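Local coordinates for conserved domain protein (Streptococcus pneumoniae, PDB 4IAJ), which is of unknown function and belongs to the DUF4649 (PF15507) family, at residues 8-13 with 46-51. Numbering follows the deposited sequence.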
ATOM      1  N   GLU B   8      -0.743  24.418 -11.639  1.00 30.89           N
ATOM      2  CA  GLU B   8      -2.073  23.857 -11.791  1.00 30.94           C
ATOM      3  C   GLU B   8      -1.934  22.569 -12.570  1.00 28.70           C
ATOM      4  O   GLU B   8      -1.215  22.520 -13.559  1.00 26.36           O
ATOM      5  CB  GLU B   8      -3.006  24.810 -12.519  1.00 37.45           C
ATOM      6  CG  GLU B   8      -3.225  26.109 -11.758  1.00 46.11           C
ATOM      7  CD  GLU B   8      -4.526  26.826 -12.115  1.00 54.43           C
ATOM      8  OE1 GLU B   8      -5.335  26.283 -12.909  1.00 58.03           O
ATOM      9  OE2 GLU B   8      -4.739  27.939 -11.580  1.00 59.19           O
ATOM     10  N   ILE B   9      -2.581  21.516 -12.096  1.00 23.93           N
ATOM     11  CA  ILE B   9      -2.484  20.215 -12.737  1.00 26.32           C
ATOM     12  C   ILE B   9      -3.887  19.665 -12.957  1.00 26.17           C
ATOM     13  O   ILE B   9      -4.682  19.603 -12.026  1.00 26.49           O
ATOM     14  CB  ILE B   9      -1.694  19.206 -11.896  1.00 24.92           C
ATOM     15  CG1 ILE B   9      -0.298  19.742 -11.537  1.00 25.00           C
ATOM     16  CG2 ILE B   9      -1.582  17.885 -12.636  1.00 25.26           C
ATOM     17  CD1 ILE B   9       0.403  18.922 -10.464  1.00 25.34           C
ATOM     18  N   THR B  10      -4.194  19.268 -14.189  1.00 25.76           N
ATOM     19  CA  THR B  10      -5.478  18.655 -14.465  1.00 25.32           C
ATOM     20  C   THR B  10      -5.218  17.229 -14.939  1.00 22.84           C
ATOM     21  O   THR B  10      -4.360  16.986 -15.775  1.00 22.27           O
ATOM     22  CB  THR B  10      -6.295  19.445 -15.492  1.00 27.55           C
ATOM     23  OG1 THR B  10      -6.611  20.746 -14.974  1.00 28.75           O
ATOM     24  CG2 THR B  10      -7.589  18.734 -15.786  1.00 27.44           C
ATOM     25  N   TYR B  11      -5.937  16.286 -14.356  1.00 22.49           N
ATOM     26  CA  TYR B  11      -5.759  14.879 -14.686  1.00 20.71           C
ATOM     27  C   TYR B  11      -7.111  14.212 -14.794  1.00 21.11           C
ATOM     28  O   TYR B  11      -8.137  14.791 -14.417  1.00 21.02           O
ATOM     29  CB  TYR B  11      -4.861  14.193 -13.656  1.00 21.40           C
ATOM     30  CG  TYR B  11      -5.369  14.258 -12.256  1.00 20.92           C
ATOM     31  CD1 TYR B  11      -6.326  13.368 -11.796  1.00 22.05           C
ATOM     32  CD2 TYR B  11      -4.888  15.210 -11.386  1.00 24.07           C
ATOM     33  CE1 TYR B  11      -6.796  13.439 -10.488  1.00 25.92           C
ATOM     34  CE2 TYR B  11      -5.339  15.284 -10.093  1.00 24.96           C
ATOM     35  CZ  TYR B  11      -6.296  14.415  -9.648  1.00 25.27           C
ATOM     36  OH  TYR B  11      -6.721  14.534  -8.350  1.00 29.54           O
ATOM     37  N   ILE B  12      -7.110  13.010 -15.355  1.00 23.03           N
ATOM     38  CA  ILE B  12      -8.338  12.246 -15.582  1.00 25.01           C
ATOM     39  C   ILE B  12      -8.326  11.075 -14.647  1.00 22.16           C
ATOM     40  O   ILE B  12      -7.395  10.278 -14.700  1.00 20.46           O
ATOM     41  CB  ILE B  12      -8.443  11.683 -17.014  1.00 28.15           C
ATOM     42  CG1 ILE B  12      -8.076  12.752 -18.053  1.00 33.48           C
ATOM     43  CG2 ILE B  12      -9.840  11.120 -17.259  1.00 27.94           C
ATOM     44  CD1 ILE B  12      -8.972  13.964 -18.054  1.00 36.91           C
ATOM     45  N   ASP B  13      -9.352  10.951 -13.809  1.00 22.14           N
ATOM     46  CA  ASP B  13      -9.386   9.876 -12.820  1.00 23.14           C
ATOM     47  C   ASP B  13     -10.066   8.643 -13.409  1.00 23.84           C
ATOM     48  O   ASP B  13     -10.425   8.633 -14.601  1.00 23.54           O
ATOM     49  CB  ASP B  13     -10.039  10.355 -11.497  1.00 26.39           C
ATOM     50  CG  ASP B  13     -11.516  10.619 -11.601  1.00 25.72           C
ATOM     51  OD1 ASP B  13     -12.198  10.163 -12.555  1.00 27.01           O
ATOM     52  OD2 ASP B  13     -12.015  11.323 -10.693  1.00 27.94           O
ATOM     53  N   VAL B  46      -1.964  12.978 -17.050  1.00 22.41           N
ATOM     54  CA  VAL B  46      -2.110  14.427 -16.914  1.00 23.84           C
ATOM     55  C   VAL B  46      -2.607  15.017 -18.222  1.00 26.40           C
ATOM     56  O   VAL B  46      -2.022  14.813 -19.281  1.00 23.11           O
ATOM     57  CB  VAL B  46      -0.805  15.100 -16.457  1.00 24.55           C
ATOM     58  CG1 VAL B  46      -0.926  16.617 -16.461  1.00 27.58           C
ATOM     59  CG2 VAL B  46      -0.431  14.614 -15.058  1.00 23.83           C
ATOM     60  N   GLN B  47      -3.714  15.733 -18.128  1.00 25.59           N
ATOM     61  CA  GLN B  47      -4.301  16.381 -19.273  1.00 28.53           C
ATOM     62  C   GLN B  47      -3.704  17.756 -19.479  1.00 30.42           C
ATOM     63  O   GLN B  47      -3.523  18.168 -20.616  1.00 32.42           O
ATOM     64  CB  GLN B  47      -5.802  16.491 -19.081  1.00 31.62           C
ATOM     65  CG  GLN B  47      -6.548  16.690 -20.382  1.00 41.66           C
ATOM     66  CD  GLN B  47      -7.851  17.406 -20.164  1.00 47.91           C
ATOM     67  OE1 GLN B  47      -7.878  18.507 -19.600  1.00 50.77           O
ATOM     68  NE2 GLN B  47      -8.949  16.783 -20.587  1.00 58.54           N
ATOM     69  N   LYS B  48      -3.411  18.475 -18.388  1.00 28.89           N
ATOM     70  CA  LYS B  48      -2.800  19.811 -18.470  1.00 29.73           C
ATOM     71  C   LYS B  48      -1.876  20.092 -17.278  1.00 29.43           C
ATOM     72  O   LYS B  48      -2.273  19.894 -16.144  1.00 28.68           O
ATOM     73  CB  LYS B  48      -3.889  20.876 -18.522  1.00 32.91           C
ATOM     74  CG  LYS B  48      -3.386  22.305 -18.579  1.00 38.78           C
ATOM     75  CD  LYS B  48      -4.529  23.292 -18.800  1.00 47.61           C
ATOM     76  CE  LYS B  48      -5.226  23.638 -17.494  1.00 54.34           C
ATOM     77  NZ  LYS B  48      -6.365  24.572 -17.695  1.00 59.25           N
ATOM     78  N   LEU B  49      -0.654  20.544 -17.553  1.00 26.48           N
ATOM     79  CA  LEU B  49       0.287  20.976 -16.520  1.00 27.32           C
ATOM     80  C   LEU B  49       0.677  22.414 -16.808  1.00 27.51           C
ATOM     81  O   LEU B  49       1.285  22.691 -17.832  1.00 31.28           O
ATOM     82  CB  LEU B  49       1.521  20.086 -16.497  1.00 25.81           C
ATOM     83  CG  LEU B  49       2.726  20.565 -15.689  1.00 27.51           C
ATOM     84  CD1 LEU B  49       2.397  20.643 -14.198  1.00 31.26           C
ATOM     85  CD2 LEU B  49       3.906  19.644 -15.916  1.00 29.67           C
ATOM     86  N   THR B  50       0.341  23.317 -15.890  1.00 27.57           N
ATOM     87  CA  THR B  50       0.530  24.751 -16.093  1.00 30.42           C
ATOM     88  C   THR B  50       1.492  25.264 -15.031  1.00 31.93           C
ATOM     89  O   THR B  50       1.225  25.149 -13.824  1.00 36.13           O
ATOM     90  CB  THR B  50      -0.809  25.516 -16.020  1.00 33.30           C
ATOM     91  OG1 THR B  50      -1.728  24.999 -16.998  1.00 35.27           O
ATOM     92  CG2 THR B  50      -0.614  26.978 -16.293  1.00 37.93           C
ATOM     93  N   TYR B  51       2.607  25.816 -15.491  1.00 32.78           N
ATOM     94  CA  TYR B  51       3.636  26.370 -14.627  1.00 34.07           C
ATOM     95  C   TYR B  51       3.751  27.880 -14.837  1.00 34.38           C
ATOM     96  O   TYR B  51       4.124  28.336 -15.918  1.00 35.14           O
ATOM     97  CB  TYR B  51       4.973  25.695 -14.906  1.00 32.53           C
ATOM     98  CG  TYR B  51       6.099  26.247 -14.078  1.00 33.09           C
ATOM     99  CD1 TYR B  51       6.208  25.932 -12.729  1.00 37.63           C
ATOM    100  CD2 TYR B  51       7.052  27.084 -14.632  1.00 35.21           C
ATOM    101  CE1 TYR B  51       7.243  26.435 -11.958  1.00 39.37           C
ATOM    102  CE2 TYR B  51       8.090  27.590 -13.870  1.00 36.36           C
ATOM    103  CZ  TYR B  51       8.179  27.258 -12.531  1.00 38.92           C
ATOM    104  OH  TYR B  51       9.200  27.742 -11.757  1.00 39.09           O
TER
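Thr-10 O accepts two hydrogen bonds from backbone N-H groups of 46-51. Gln-47 N lies 2.7 Å from Thr-10 O. Lys-48 N is farther from Thr-10 O, at 3.2 Å. Both donors come from the same face of the carbonyl plane, and the Gln-47 hydrogen bond is the more bent, 143° at the hydrogen. Thr-10 N returns a straighter hydrogen bond to Lys-48 O. Further along, Glu-8 and Thr-50 exchange N-H...O hydrogen bonds in both directions. On the face of Ile-9, its CG1 lies 3.9 Å from Leu-49 CD1, the two side chains running side by side. Its CG2 is anti to the backbone N and meets Val-46 CG1 at 4.1 Å. Gln-47 and Lys-48 together opposite Thr-10 form a classic beta bulge. It shifts the register by one residue between the two central antiparallel strands of a four-stranded sheet. Gln-47 lies alongside Thr-10, its OE1 3.8 Å from Thr-10 CG2. Its NE2 comes 3.8 Å from Ile-12 CD1. Glu-18 OE2 accepts a hydrogen bond from that NE2. Thr-10 OG1 is hydrogen-bonded to Thr-20 OG1 on strand 18-23, and Thr-50 OG1 to Asn-55 OD1 on strand 54-56. Helix 65-71 packs against Ile-9 and Val-46 through Ile-65, and its Tyr-68 touches Leu-49.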